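VAO-type flavoprotein oxidase VAO615 (Myceliophthora thermophila, PDB 6F72) carries one bicovalently bound FAD and probably acts as an oxidase whose reduced flavin reacts rapidly with molecular oxygen, its substrate being still unidentified. Local coordinates at residues K183-A187 / P188-G192; V314-E317 / V318-E321; T389-Y392 / D393-F396; E489-A492 / A493-R496; D534-A537 / R538-V542. All coordinates share one frame; numbering follows the deposited sequence.

Contact 1: residues K183-A187 / P188-G192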
loop_
_atom_site.group_PDB
_atom_site.type_symbol
_atom_site.label_atom_id
_atom_site.label_comp_id
_atom_site.label_asym_id
_atom_site.label_seq_id
_atom_site.Cartn_x
_atom_site.Cartn_y
_atom_site.Cartn_z
ATOM N N LYS A 183 3.459 9.987 -25.717
ATOM C CA LYS A 183 4.842 10.008 -26.217
ATOM C C LYS A 183 5.608 11.281 -25.855
ATOM O O LYS A 183 6.809 11.222 -25.555
ATOM C CB LYS A 183 4.857 9.803 -27.735
ATOM C CG LYS A 183 6.226 9.482 -28.324
ATOM C CD LYS A 183 6.083 9.105 -29.788
ATOM C CE LYS A 183 7.433 8.982 -30.471
ATOM N NZ LYS A 183 7.261 8.521 -31.881
ATOM N N ASN A 184 4.904 12.413 -25.872
ATOM C CA ASN A 184 5.506 13.732 -25.649
ATOM C C ASN A 184 4.670 14.610 -24.727
ATOM O O ASN A 184 4.111 15.641 -25.155
ATOM C CB ASN A 184 5.751 14.442 -26.981
ATOM C CG ASN A 184 6.788 13.740 -27.841
ATOM O OD1 ASN A 184 7.878 13.392 -27.372
ATOM N ND2 ASN A 184 6.461 13.543 -29.115
ATOM N N TYR A 185 4.587 14.198 -23.461
ATOM C CA TYR A 185 4.052 15.068 -22.420
ATOM C C TYR A 185 4.884 16.351 -22.380
ATOM O O TYR A 185 6.115 16.294 -22.343
ATOM C CB TYR A 185 4.063 14.393 -21.046
ATOM C CG TYR A 185 3.190 15.120 -20.064
ATOM C CD1 TYR A 185 3.699 16.159 -19.275
ATOM C CD2 TYR A 185 1.844 14.788 -19.932
ATOM C CE1 TYR A 185 2.886 16.838 -18.374
ATOM C CE2 TYR A 185 1.023 15.461 -19.040
ATOM C CZ TYR A 185 1.547 16.480 -18.259
ATOM O OH TYR A 185 0.739 17.144 -17.373
ATOM N N LYS A 186 4.194 17.489 -22.424
ATOM C CA LYS A 186 4.826 18.796 -22.494
ATOM C C LYS A 186 4.321 19.673 -21.375
ATOM O O LYS A 186 3.148 20.068 -21.346
ATOM C CB LYS A 186 4.559 19.480 -23.839
ATOM C CG LYS A 186 5.350 18.935 -25.009
ATOM C CD LYS A 186 4.737 19.440 -26.312
ATOM C CE LYS A 186 4.988 18.466 -27.460
ATOM N NZ LYS A 186 6.326 18.708 -28.088
ATOM N N ALA A 187 5.230 19.950 -20.447
ATOM C CA ALA A 187 4.999 20.829 -19.322
ATOM C C ALA A 187 6.331 21.536 -19.046
ATOM O O ALA A 187 7.388 21.023 -19.438
ATOM C CB ALA A 187 4.560 20.016 -18.114
ATOM N N PRO A 188 6.303 22.712 -18.377
ATOM C CA PRO A 188 7.584 23.363 -18.024
ATOM C C PRO A 188 8.494 22.472 -17.150
ATOM O O PRO A 188 9.711 22.441 -17.358
ATOM C CB PRO A 188 7.142 24.605 -17.250
ATOM C CG PRO A 188 5.750 24.869 -17.719
ATOM C CD PRO A 188 5.140 23.530 -17.970
ATOM N N TYR A 189 7.885 21.738 -16.220
ATOM C CA TYR A 189 8.566 20.899 -15.226
ATOM C C TYR A 189 8.712 19.424 -15.630
ATOM O O TYR A 189 9.320 18.633 -14.895
ATOM C CB TYR A 189 7.795 20.965 -13.899
ATOM C CG TYR A 189 6.301 20.909 -14.090
ATOM C CD1 TYR A 189 5.655 19.693 -14.361
ATOM C CD2 TYR A 189 5.528 22.077 -14.028
ATOM C CE1 TYR A 189 4.282 19.642 -14.562
ATOM C CE2 TYR A 189 4.149 22.035 -14.219
ATOM C CZ TYR A 189 3.535 20.815 -14.482
ATOM O OH TYR A 189 2.176 20.760 -14.679
ATOM N N TYR A 190 8.128 19.047 -16.761
ATOM C CA TYR A 190 8.322 17.706 -17.314
ATOM C C TYR A 190 8.114 17.658 -18.820
ATOM O O TYR A 190 7.100 18.135 -19.332
ATOM C CB TYR A 190 7.449 16.621 -16.621
ATOM C CG TYR A 190 7.780 15.241 -17.156
ATOM C CD1 TYR A 190 9.033 14.666 -16.900
ATOM C CD2 TYR A 190 6.878 14.534 -17.979
ATOM C CE1 TYR A 190 9.371 13.427 -17.414
ATOM C CE2 TYR A 190 7.217 13.287 -18.500
ATOM C CZ TYR A 190 8.465 12.746 -18.211
ATOM O OH TYR A 190 8.851 11.536 -18.710
ATOM N N LYS A 191 9.090 17.072 -19.504
ATOM C CA LYS A 191 8.996 16.764 -20.917
ATOM C C LYS A 191 9.534 15.365 -21.154
ATOM O O LYS A 191 10.691 15.067 -20.847
ATOM C CB LYS A 191 9.736 17.784 -21.778
ATOM C CG LYS A 191 9.093 19.158 -21.849
ATOM C CD LYS A 191 10.144 20.197 -22.228
ATOM C CE LYS A 191 9.894 21.540 -21.555
ATOM N NZ LYS A 191 9.063 22.456 -22.386
ATOM N N GLY A 192 8.667 14.502 -21.673
ATOM C CA GLY A 192 9.034 13.135 -21.996
ATOM C C GLY A 192 7.834 12.196 -21.995
ATOM O O GLY A 192 6.680 12.655 -21.915
HETATM O O HOH W 1 1.301 18.407 -15.090
#
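Tyr185 and Tyr190 cross at about a right angle: CD1 of the Tyr185 ring meets the edge of the Tyr190 ring near its plane, 3.8 Å from Tyr190 CD2. Both CG atoms stand opposite the backbone N (chi1 -165° and -175°), which sends the two rings toward strands 251-257 and 288-298, where each lies on Leu252. Their hydroxyls are held separately, that of Tyr185 by Glu253 and that of Tyr190 by the carbonyl of Pro193. Tyr189 takes a different course. With CG set between backbone N and carbonyl carbon (chi1 42°), its ring turns back toward Ala187, whose methyl sits over one face, a CH-pi contact with Ala187 CB 3.9 Å from the ring centroid. One water joins the hydroxyls of this ring and of Tyr185; it donates to Tyr185 OH at 2.7 Å. The backbone closes the turn with Ala187 N bonded to Tyr190 O at 2.8 Å and a weak return bond from Tyr190 N to Ala187 O. Farther along, Gly192 N donates to Tyr185 O at 3.2 Å, and Lys191 CA makes a CA-H...O contact with that same oxygen. Lys191 bends over the turn until CE lies 3.3 Å from Ala187 O. Such cross-strand pairing round a short turn is that of a beta hairpin, here linking strands 179-186 and 193-198 in the PCMH-type FAD-binding domain.

Contact 2: residues V314-E317 / V318-E321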
loop_
_atom_site.group_PDB
_atom_site.type_symbol
_atom_site.label_atom_id
_atom_site.label_comp_id
_atom_site.label_asym_id
_atom_site.label_seq_id
_atom_site.Cartn_x
_atom_site.Cartn_y
_atom_site.Cartn_z
ATOM N N VAL A 314 29.475 -18.452 11.507
ATOM C CA VAL A 314 30.067 -17.364 12.309
ATOM C C VAL A 314 29.400 -17.127 13.669
ATOM O O VAL A 314 29.951 -16.416 14.523
ATOM C CB VAL A 314 30.122 -16.024 11.519
ATOM C CG1 VAL A 314 31.164 -16.087 10.416
ATOM C CG2 VAL A 314 28.753 -15.629 10.969
ATOM N N GLY A 315 28.222 -17.723 13.857
ATOM C CA GLY A 315 27.401 -17.491 15.044
ATOM C C GLY A 315 26.564 -16.236 14.896
ATOM O O GLY A 315 26.843 -15.386 14.048
ATOM N N ASN A 316 25.551 -16.111 15.747
ATOM C CA ASN A 316 24.536 -15.063 15.627
ATOM C C ASN A 316 25.058 -13.646 15.860
ATOM O O ASN A 316 24.545 -12.686 15.270
ATOM C CB ASN A 316 23.360 -15.347 16.563
ATOM C CG ASN A 316 22.096 -14.631 16.143
ATOM O OD1 ASN A 316 21.605 -13.753 16.850
ATOM N ND2 ASN A 316 21.560 -15.005 14.986
ATOM N N GLU A 317 26.072 -13.523 16.712
ATOM C CA GLU A 317 26.647 -12.222 17.037
ATOM C C GLU A 317 27.368 -11.551 15.864
ATOM O O GLU A 317 27.231 -10.335 15.673
ATOM C CB GLU A 317 27.559 -12.319 18.262
ATOM C CG GLU A 317 26.846 -12.010 19.576
ATOM C CD GLU A 317 26.452 -10.536 19.724
ATOM O OE1 GLU A 317 27.157 -9.645 19.196
ATOM O OE2 GLU A 317 25.431 -10.260 20.393
ATOM N N VAL A 318 28.125 -12.343 15.098
ATOM C CA VAL A 318 28.829 -11.861 13.894
ATOM C C VAL A 318 27.812 -11.558 12.790
ATOM O O VAL A 318 27.968 -10.569 12.061
ATOM C CB VAL A 318 29.934 -12.844 13.411
ATOM C CG1 VAL A 318 30.525 -12.419 12.067
ATOM C CG2 VAL A 318 31.055 -12.966 14.445
ATOM N N TYR A 319 26.773 -12.399 12.693
ATOM C CA TYR A 319 25.641 -12.176 11.781
ATOM C C TYR A 319 25.045 -10.775 11.927
ATOM O O TYR A 319 24.878 -10.082 10.927
ATOM C CB TYR A 319 24.543 -13.247 11.949
ATOM C CG TYR A 319 23.222 -12.894 11.273
ATOM C CD1 TYR A 319 23.075 -12.985 9.880
ATOM C CD2 TYR A 319 22.126 -12.444 12.023
ATOM C CE1 TYR A 319 21.874 -12.646 9.257
ATOM C CE2 TYR A 319 20.923 -12.100 11.407
ATOM C CZ TYR A 319 20.801 -12.207 10.029
ATOM O OH TYR A 319 19.612 -11.869 9.424
ATOM N N TRP A 320 24.733 -10.369 13.164
ATOM C CA TRP A 320 24.108 -9.063 13.405
ATOM C C TRP A 320 25.026 -7.868 13.158
ATOM O O TRP A 320 24.560 -6.794 12.764
ATOM C CB TRP A 320 23.441 -8.989 14.778
ATOM C CG TRP A 320 22.151 -9.738 14.799
ATOM C CD1 TRP A 320 21.887 -10.885 15.494
ATOM C CD2 TRP A 320 20.953 -9.430 14.060
ATOM N NE1 TRP A 320 20.601 -11.304 15.247
ATOM C CE2 TRP A 320 20.001 -10.434 14.377
ATOM C CE3 TRP A 320 20.589 -8.403 13.171
ATOM C CZ2 TRP A 320 18.703 -10.444 13.836
ATOM C CZ3 TRP A 320 19.301 -8.410 12.633
ATOM C CH2 TRP A 320 18.373 -9.427 12.967
ATOM N N GLU A 321 26.321 -8.073 13.368
ATOM C CA GLU A 321 27.323 -7.080 13.012
ATOM C C GLU A 321 27.438 -6.943 11.492
ATOM O O GLU A 321 27.682 -5.837 10.986
ATOM C CB GLU A 321 28.675 -7.428 13.635
ATOM C CG GLU A 321 28.665 -7.316 15.154
ATOM C CD GLU A 321 29.970 -7.720 15.810
ATOM O OE1 GLU A 321 30.858 -8.294 15.139
ATOM O OE2 GLU A 321 30.100 -7.453 17.020
HETATM O O HOH W 2 28.922 -14.745 16.323
#
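Val314 packs against Val318 across the first turn of helix 316-335, with Gly315 at the N-cap position. The two valines meet nearly perpendicular to each other, and Val314 CB lies 3.7 Å from Val318 CG1. That methyl is placed by a chi1 of 173°, opposite the backbone N; it sits against both CB and CG2 of Val314. A water bridges the same turn, donating to Val314 O and accepting from Val318 N at 2.8 Å. Gly315 has positive phi, which favours glycine, and its O accepts from Tyr319 N at 3.3 Å. Asn316 runs alongside Trp320, amide and indole planes 80° apart; Asp311 and the carbonyl of Asn346 bind Asn316 ND2. Tyr319 turns its CG away from its own N (chi1 167°), and its hydroxyl reaches the carbonyl of Gly345. Trp320 leans instead on helix 426-439. From that helix Arg437 forms a salt bridge with Glu317, which may offset the nearby like charge of Glu321: Glu317 OE1 lies 4.3 Å from Glu321 OE2. Asn316 OD1 approaches the edge of the indole near its plane, 3.1 Å from Trp320 NE1.

Contact 3: residues T389-Y392 / D393-F396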
loop_
_atom_site.group_PDB
_atom_site.type_symbol
_atom_site.label_atom_id
_atom_site.label_comp_id
_atom_site.label_asym_id
_atom_site.label_seq_id
_atom_site.Cartn_x
_atom_site.Cartn_y
_atom_site.Cartn_z
ATOM N N THR A 389 17.231 -8.112 -19.697
ATOM C CA THR A 389 17.130 -7.277 -20.903
ATOM C C THR A 389 16.336 -5.998 -20.643
ATOM O O THR A 389 16.636 -4.942 -21.208
ATOM C CB THR A 389 16.462 -8.057 -22.050
ATOM O OG1 THR A 389 17.032 -9.365 -22.115
ATOM C CG2 THR A 389 16.664 -7.358 -23.403
ATOM N N ASN A 390 15.337 -6.107 -19.773
ATOM C CA ASN A 390 14.406 -5.027 -19.487
ATOM C C ASN A 390 14.018 -5.061 -18.016
ATOM O O ASN A 390 14.421 -5.976 -17.287
ATOM C CB ASN A 390 13.176 -5.169 -20.386
ATOM C CG ASN A 390 12.507 -6.512 -20.231
ATOM O OD1 ASN A 390 11.709 -6.716 -19.320
ATOM N ND2 ASN A 390 12.849 -7.446 -21.107
ATOM N N TYR A 391 13.234 -4.078 -17.581
ATOM C CA TYR A 391 12.784 -4.020 -16.193
ATOM C C TYR A 391 11.742 -5.071 -15.832
ATOM O O TYR A 391 11.846 -5.677 -14.758
ATOM C CB TYR A 391 12.242 -2.643 -15.847
ATOM C CG TYR A 391 11.718 -2.528 -14.427
ATOM C CD1 TYR A 391 12.548 -2.766 -13.325
ATOM C CD2 TYR A 391 10.393 -2.168 -14.192
ATOM C CE1 TYR A 391 12.066 -2.658 -12.027
ATOM C CE2 TYR A 391 9.903 -2.050 -12.901
ATOM C CZ TYR A 391 10.741 -2.290 -11.825
ATOM O OH TYR A 391 10.239 -2.164 -10.554
ATOM N N TYR A 392 10.738 -5.255 -16.702
ATOM C CA TYR A 392 9.653 -6.221 -16.496
ATOM C C TYR A 392 10.234 -7.588 -16.134
ATOM O O TYR A 392 9.872 -8.155 -15.099
ATOM C CB TYR A 392 8.740 -6.300 -17.734
ATOM C CG TYR A 392 7.439 -7.087 -17.544
ATOM C CD1 TYR A 392 7.424 -8.491 -17.608
ATOM C CD2 TYR A 392 6.217 -6.421 -17.330
ATOM C CE1 TYR A 392 6.240 -9.208 -17.447
ATOM C CE2 TYR A 392 5.030 -7.130 -17.165
ATOM C CZ TYR A 392 5.046 -8.523 -17.225
ATOM O OH TYR A 392 3.884 -9.240 -17.055
ATOM N N ASP A 393 11.163 -8.071 -16.962
ATOM C CA ASP A 393 11.881 -9.330 -16.726
ATOM C C ASP A 393 12.570 -9.399 -15.390
ATOM O O ASP A 393 12.447 -10.408 -14.699
ATOM C CB ASP A 393 12.906 -9.593 -17.823
ATOM C CG ASP A 393 12.269 -10.037 -19.114
ATOM O OD1 ASP A 393 11.019 -10.084 -19.199
ATOM O OD2 ASP A 393 13.034 -10.339 -20.051
ATOM N N HIS A 394 13.296 -8.331 -15.041
ATOM C CA HIS A 394 13.963 -8.219 -13.736
ATOM C C HIS A 394 12.963 -8.326 -12.590
ATOM O O HIS A 394 13.169 -9.122 -11.664
ATOM C CB HIS A 394 14.756 -6.914 -13.631
ATOM C CG HIS A 394 15.220 -6.594 -12.244
ATOM N ND1 HIS A 394 16.390 -7.097 -11.718
ATOM C CD2 HIS A 394 14.678 -5.811 -11.280
ATOM C CE1 HIS A 394 16.548 -6.639 -10.489
ATOM N NE2 HIS A 394 15.522 -5.860 -10.197
ATOM N N PHE A 395 11.895 -7.526 -12.669
ATOM C CA PHE A 395 10.850 -7.502 -11.654
ATOM C C PHE A 395 10.294 -8.902 -11.365
ATOM O O PHE A 395 10.259 -9.329 -10.207
ATOM C CB PHE A 395 9.713 -6.548 -12.042
ATOM C CG PHE A 395 8.721 -6.333 -10.941
ATOM C CD1 PHE A 395 7.648 -7.207 -10.768
ATOM C CD2 PHE A 395 8.882 -5.280 -10.039
ATOM C CE1 PHE A 395 6.747 -7.032 -9.721
ATOM C CE2 PHE A 395 7.977 -5.085 -8.999
ATOM C CZ PHE A 395 6.912 -5.972 -8.835
ATOM N N PHE A 396 9.873 -9.605 -12.418
ATOM C CA PHE A 396 9.199 -10.895 -12.238
ATOM C C PHE A 396 10.127 -12.096 -12.037
ATOM O O PHE A 396 9.675 -13.147 -11.563
ATOM C CB PHE A 396 8.110 -11.127 -13.302
ATOM C CG PHE A 396 6.881 -10.272 -13.096
ATOM C CD1 PHE A 396 6.022 -10.498 -12.009
ATOM C CD2 PHE A 396 6.589 -9.223 -13.962
ATOM C CE1 PHE A 396 4.893 -9.704 -11.810
ATOM C CE2 PHE A 396 5.461 -8.428 -13.766
ATOM C CZ PHE A 396 4.611 -8.668 -12.692
HETATM O O HOH W 3 15.771 -10.590 -19.523
#
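A chi1 of 56° sets the CG of Asn390 between its backbone N and carbonyl carbon, folding the amide back over the first turn so that OD1 accepts from Asp393 N. This capping bond from Asp393 N to Asn390 OD1 measures 2.8 Å and is almost straight (176° at the hydrogen), although the donor is tilted 30° from the amide's carbonyl plane. Asp393, its CG opposite the carbonyl carbon, brings its carboxylate up to the same amide, with OD2 3.1 Å from Asn390 ND2. A water bridges the start of the same turn, donating to Asp393 OD2 and accepting from Thr389 N. One turn on, Phe396 presses its CD2-CE2 side over one face of the Tyr392 ring; CE2 is 3.5 Å from Tyr392 CZ, and the ring centroids are 4.8 Å apart in an oblique pair. Tyr391 reaches along the helix to Phe395, where its OH stands at the ring edge, 3.4 Å from Phe395 CD2. Regular bonds from Phe395 N to Tyr391 O and from Phe396 N to Tyr392 O (3.0 Å) continue the helix. Tyr392 also touches the sugar attached to Asn211 on helix 203-212, whereas the His394 imidazole bonds Thr354. An N-capped first helical turn of this kind opens helix 391-399, which follows edge strand 382-388 of the seven-stranded antiparallel sheet and leaves the side chain of Phe395 about 7 Å from the FAD, nearest atoms.

Contact 4: residues E489-A492 / A493-R496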
loop_
_atom_site.group_PDB
_atom_site.type_symbol
_atom_site.label_atom_id
_atom_site.label_comp_id
_atom_site.label_asym_id
_atom_site.label_seq_id
_atom_site.Cartn_x
_atom_site.Cartn_y
_atom_site.Cartn_z
ATOM N N GLU A 489 -9.762 -13.672 19.929
ATOM C CA GLU A 489 -9.185 -12.909 21.030
ATOM C C GLU A 489 -7.659 -12.811 20.893
ATOM O O GLU A 489 -7.084 -11.755 21.167
ATOM C CB GLU A 489 -9.607 -13.518 22.370
ATOM C CG GLU A 489 -11.116 -13.463 22.635
ATOM C CD GLU A 489 -11.947 -14.556 21.925
ATOM O OE1 GLU A 489 -11.441 -15.675 21.641
ATOM O OE2 GLU A 489 -13.140 -14.283 21.644
ATOM N N GLU A 490 -7.030 -13.895 20.425
ATOM C CA GLU A 490 -5.592 -13.930 20.114
ATOM C C GLU A 490 -5.177 -13.031 18.933
ATOM O O GLU A 490 -4.106 -12.403 18.969
ATOM C CB GLU A 490 -5.106 -15.364 19.899
ATOM C CG GLU A 490 -5.078 -16.153 21.199
ATOM C CD GLU A 490 -4.686 -17.612 21.042
ATOM O OE1 GLU A 490 -5.190 -18.316 20.138
ATOM O OE2 GLU A 490 -3.880 -18.064 21.869
ATOM N N MET A 491 -6.008 -12.973 17.889
ATOM C CA MET A 491 -5.745 -12.052 16.790
ATOM C C MET A 491 -5.949 -10.606 17.205
ATOM O O MET A 491 -5.202 -9.726 16.755
ATOM C CB MET A 491 -6.560 -12.404 15.548
ATOM C CG MET A 491 -6.102 -13.674 14.847
ATOM S SD MET A 491 -4.361 -13.807 14.382
ATOM C CE MET A 491 -3.585 -14.492 15.859
ATOM N N ALA A 492 -6.946 -10.372 18.065
ATOM C CA ALA A 492 -7.227 -9.043 18.609
ATOM C C ALA A 492 -6.060 -8.571 19.480
ATOM O O ALA A 492 -5.693 -7.390 19.450
ATOM C CB ALA A 492 -8.533 -9.025 19.391
ATOM N N ALA A 493 -5.476 -9.512 20.220
ATOM C CA ALA A 493 -4.301 -9.255 21.037
ATOM C C ALA A 493 -3.074 -8.994 20.173
ATOM O O ALA A 493 -2.271 -8.127 20.518
ATOM C CB ALA A 493 -4.051 -10.401 22.013
ATOM N N ARG A 494 -2.934 -9.717 19.058
ATOM C CA ARG A 494 -1.843 -9.466 18.097
ATOM C C ARG A 494 -1.945 -8.055 17.456
ATOM O O ARG A 494 -0.927 -7.327 17.285
ATOM C CB ARG A 494 -1.782 -10.574 17.042
ATOM C CG ARG A 494 -0.514 -10.552 16.196
ATOM C CD ARG A 494 -0.378 -11.793 15.328
ATOM N NE ARG A 494 0.077 -12.944 16.096
ATOM C CZ ARG A 494 0.186 -14.188 15.626
ATOM N NH1 ARG A 494 -0.104 -14.481 14.359
ATOM N NH2 ARG A 494 0.614 -15.149 16.436
ATOM N N ASP A 495 -3.185 -7.684 17.127
ATOM C CA ASP A 495 -3.542 -6.340 16.669
ATOM C C ASP A 495 -3.069 -5.246 17.665
ATOM O O ASP A 495 -2.354 -4.302 17.261
ATOM C CB ASP A 495 -5.061 -6.270 16.417
ATOM C CG ASP A 495 -5.439 -5.316 15.301
ATOM O OD1 ASP A 495 -4.584 -5.026 14.430
ATOM O OD2 ASP A 495 -6.618 -4.878 15.286
ATOM N N ARG A 496 -3.447 -5.374 18.941
ATOM C CA ARG A 496 -3.042 -4.399 19.964
ATOM C C ARG A 496 -1.542 -4.428 20.265
ATOM O O ARG A 496 -0.927 -3.361 20.467
ATOM C CB ARG A 496 -3.865 -4.518 21.250
ATOM C CG ARG A 496 -5.346 -4.171 21.072
ATOM C CD ARG A 496 -6.126 -4.321 22.373
ATOM N NE ARG A 496 -5.831 -5.589 23.063
ATOM C CZ ARG A 496 -6.503 -6.739 22.919
ATOM N NH1 ARG A 496 -7.560 -6.833 22.122
ATOM N NH2 ARG A 496 -6.108 -7.802 23.594
#
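Residues 489-496 form regular alpha helix, with four successive i to i+4 bonds, among them Arg494 N to Glu490 O at 2.9 Å. They belong to the first half of helix 488-508. Met491 and Arg494 leave the same flank of the helix, one next to the other. Bends at chi2 (-53°) and chi3 (87°) curl the methionine chain until its methyl sits over the centre of the Arg494 guanidinium face, Met491 CE 3.8 Å from Arg494 CZ. That guanidinium is held by the carbonyl of Ser481 through NH1, and both side chains rest on Phe412 of strand 412-419. Asp495 is buried, and its two carboxylate oxygens are gripped by three outside donors: His522 and Asn102 at OD2, Asn521 at OD1. On the exposed side Arg496 folds back along the helix. Its guanidinium lays one face over the Ala492 carbonyl, NH1 standing 3.3 Å from Ala492 O at an angle too poor for a hydrogen bond, and 3.6 Å from Ala492 CB.

Contact 5: residues D534-A537 / R538-V542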
loop_
_atom_site.group_PDB
_atom_site.type_symbol
_atom_site.label_atom_id
_atom_site.label_comp_id
_atom_site.label_asym_id
_atom_site.label_seq_id
_atom_site.Cartn_x
_atom_site.Cartn_y
_atom_site.Cartn_z
ATOM N N ASP A 534 4.751 17.981 9.960
ATOM C CA ASP A 534 4.452 19.410 9.881
ATOM C C ASP A 534 3.496 19.761 8.726
ATOM O O ASP A 534 2.767 20.739 8.834
ATOM C CB ASP A 534 5.744 20.267 9.856
ATOM C CG ASP A 534 6.597 20.086 11.115
ATOM O OD1 ASP A 534 6.022 20.027 12.224
ATOM O OD2 ASP A 534 7.848 19.998 10.999
ATOM N N ASN A 535 3.467 18.943 7.669
ATOM C CA ASN A 535 2.507 19.097 6.554
ATOM C C ASN A 535 1.029 19.052 6.924
ATOM O O ASN A 535 0.195 19.482 6.130
ATOM C CB ASN A 535 2.740 18.057 5.458
ATOM C CG ASN A 535 3.892 18.410 4.555
ATOM O OD1 ASN A 535 4.291 19.579 4.441
ATOM N ND2 ASN A 535 4.436 17.395 3.891
ATOM N N TYR A 536 0.719 18.541 8.117
ATOM C CA TYR A 536 -0.665 18.281 8.512
ATOM C C TYR A 536 -1.600 19.493 8.488
ATOM O O TYR A 536 -2.735 19.370 8.022
ATOM C CB TYR A 536 -0.768 17.534 9.860
ATOM C CG TYR A 536 -2.132 16.909 10.035
ATOM C CD1 TYR A 536 -2.427 15.685 9.427
ATOM C CD2 TYR A 536 -3.140 17.554 10.770
ATOM C CE1 TYR A 536 -3.679 15.112 9.544
ATOM C CE2 TYR A 536 -4.401 16.983 10.899
ATOM C CZ TYR A 536 -4.658 15.765 10.283
ATOM O OH TYR A 536 -5.896 15.168 10.398
ATOM N N ALA A 537 -1.134 20.646 8.967
ATOM C CA ALA A 537 -1.963 21.858 8.974
ATOM C C ALA A 537 -2.422 22.214 7.553
ATOM O O ALA A 537 -3.600 22.524 7.344
ATOM C CB ALA A 537 -1.221 23.022 9.610
ATOM N N ARG A 538 -1.494 22.129 6.593
ATOM C CA ARG A 538 -1.772 22.494 5.202
ATOM C C ARG A 538 -2.638 21.444 4.513
ATOM O O ARG A 538 -3.543 21.796 3.748
ATOM C CB ARG A 538 -0.500 22.741 4.389
ATOM C CG ARG A 538 -0.791 23.544 3.130
ATOM C CD ARG A 538 0.326 23.497 2.110
ATOM N NE ARG A 538 -0.197 23.912 0.815
ATOM C CZ ARG A 538 0.424 23.748 -0.349
ATOM N NH1 ARG A 538 1.622 23.171 -0.400
ATOM N NH2 ARG A 538 -0.160 24.173 -1.466
ATOM N N LEU A 539 -2.348 20.174 4.790
ATOM C CA LEU A 539 -3.192 19.060 4.359
ATOM C C LEU A 539 -4.623 19.225 4.857
ATOM O O LEU A 539 -5.576 18.943 4.126
ATOM C CB LEU A 539 -2.588 17.727 4.792
ATOM C CG LEU A 539 -1.339 17.288 4.021
ATOM C CD1 LEU A 539 -0.575 16.180 4.732
ATOM C CD2 LEU A 539 -1.669 16.874 2.589
ATOM N N LEU A 540 -4.771 19.701 6.088
ATOM C CA LEU A 540 -6.082 19.942 6.682
ATOM C C LEU A 540 -6.817 21.106 6.027
ATOM O O LEU A 540 -8.040 21.052 5.844
ATOM C CB LEU A 540 -5.975 20.147 8.197
ATOM C CG LEU A 540 -7.274 20.155 9.001
ATOM C CD1 LEU A 540 -7.975 18.787 8.983
ATOM C CD2 LEU A 540 -6.977 20.585 10.430
ATOM N N ARG A 541 -6.077 22.156 5.694
ATOM C CA ARG A 541 -6.621 23.269 4.915
ATOM C C ARG A 541 -7.126 22.838 3.538
ATOM O O ARG A 541 -8.181 23.302 3.112
ATOM C CB ARG A 541 -5.606 24.389 4.785
ATOM C CG ARG A 541 -5.417 25.184 6.067
ATOM C CD ARG A 541 -4.729 26.512 5.796
ATOM N NE ARG A 541 -3.377 26.359 5.258
ATOM C CZ ARG A 541 -2.271 26.191 5.990
ATOM N NH1 ARG A 541 -2.310 26.120 7.321
ATOM N NH2 ARG A 541 -1.103 26.078 5.379
ATOM N N VAL A 542 -6.373 21.978 2.848
ATOM C CA VAL A 542 -6.791 21.461 1.534
ATOM C C VAL A 542 -8.055 20.591 1.704
ATOM O O VAL A 542 -9.012 20.732 0.948
ATOM C CB VAL A 542 -5.675 20.657 0.810
ATOM C CG1 VAL A 542 -6.158 20.147 -0.548
ATOM C CG2 VAL A 542 -4.428 21.504 0.611
HETATM O O HOH W 4 1.527 22.288 6.969
#
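Asn535 O is the backbone acceptor shared by Leu539 N, at 3.0 Å and nearly straight (173°), and by Arg538 N, whose bond is weak. Leu540 N to Tyr536 O at 2.8 Å and Arg541 N to Ala537 O continue the series. A water adds to these bonds, accepting from Arg538 N and donating to Asp534 O at 2.7 Å, and so ties Asp534 to the helix. The hydroxyl of Tyr536 accepts from Gly559 N. The backbone bonds belong to the N-terminal part of helix 536-546, in the berberine-bridge-enzyme-like C-terminal region of this oxidase family. Among apolar contacts, Leu539, with CG opposite its carbonyl carbon (chi1 -72°), leans back along the helix and places CD1 3.9 Å from Asn535 CB; both side chains also touch Trp276 of helix 272-278, and the buried Leu539 also touches Ala277 and Phe286. Tyr536 and Leu540 meet more loosely, Tyr536 CE2 being 4.4 Å from Leu540 CD1. Of the charged groups, Arg541 bends at chi3 (-63°), and its guanidinium turns one face to the Ala537 carbonyl, with NH1 3.8 Å from Ala537 O and 4.0 Å from Ala537 CB. Arg538 instead extends from CG to NE and makes a cation-pi contact with Trp276.

How the contacts relate
The five contacts follow one another along the chain, and none touches another. Contact 1 is the hairpin between strands 179-186 and 193-198 in the PCMH-type FAD-binding domain; the other four lie on separate helices. Contacts 2 and 3 open helices that follow strands 302-310 and 382-388 of the seven-stranded antiparallel sheet, with centres about 34 Å apart. Contact 4, on helix 488-508, leans on strand 412-419 of that sheet, about 50 Å from contact 1 between centres. The centres of contacts 1 and 5 are about 29 Å apart. Contact 5, in the berberine-like region, packs back against helix 272-278, so this late part of the chain returns to the FAD-binding region.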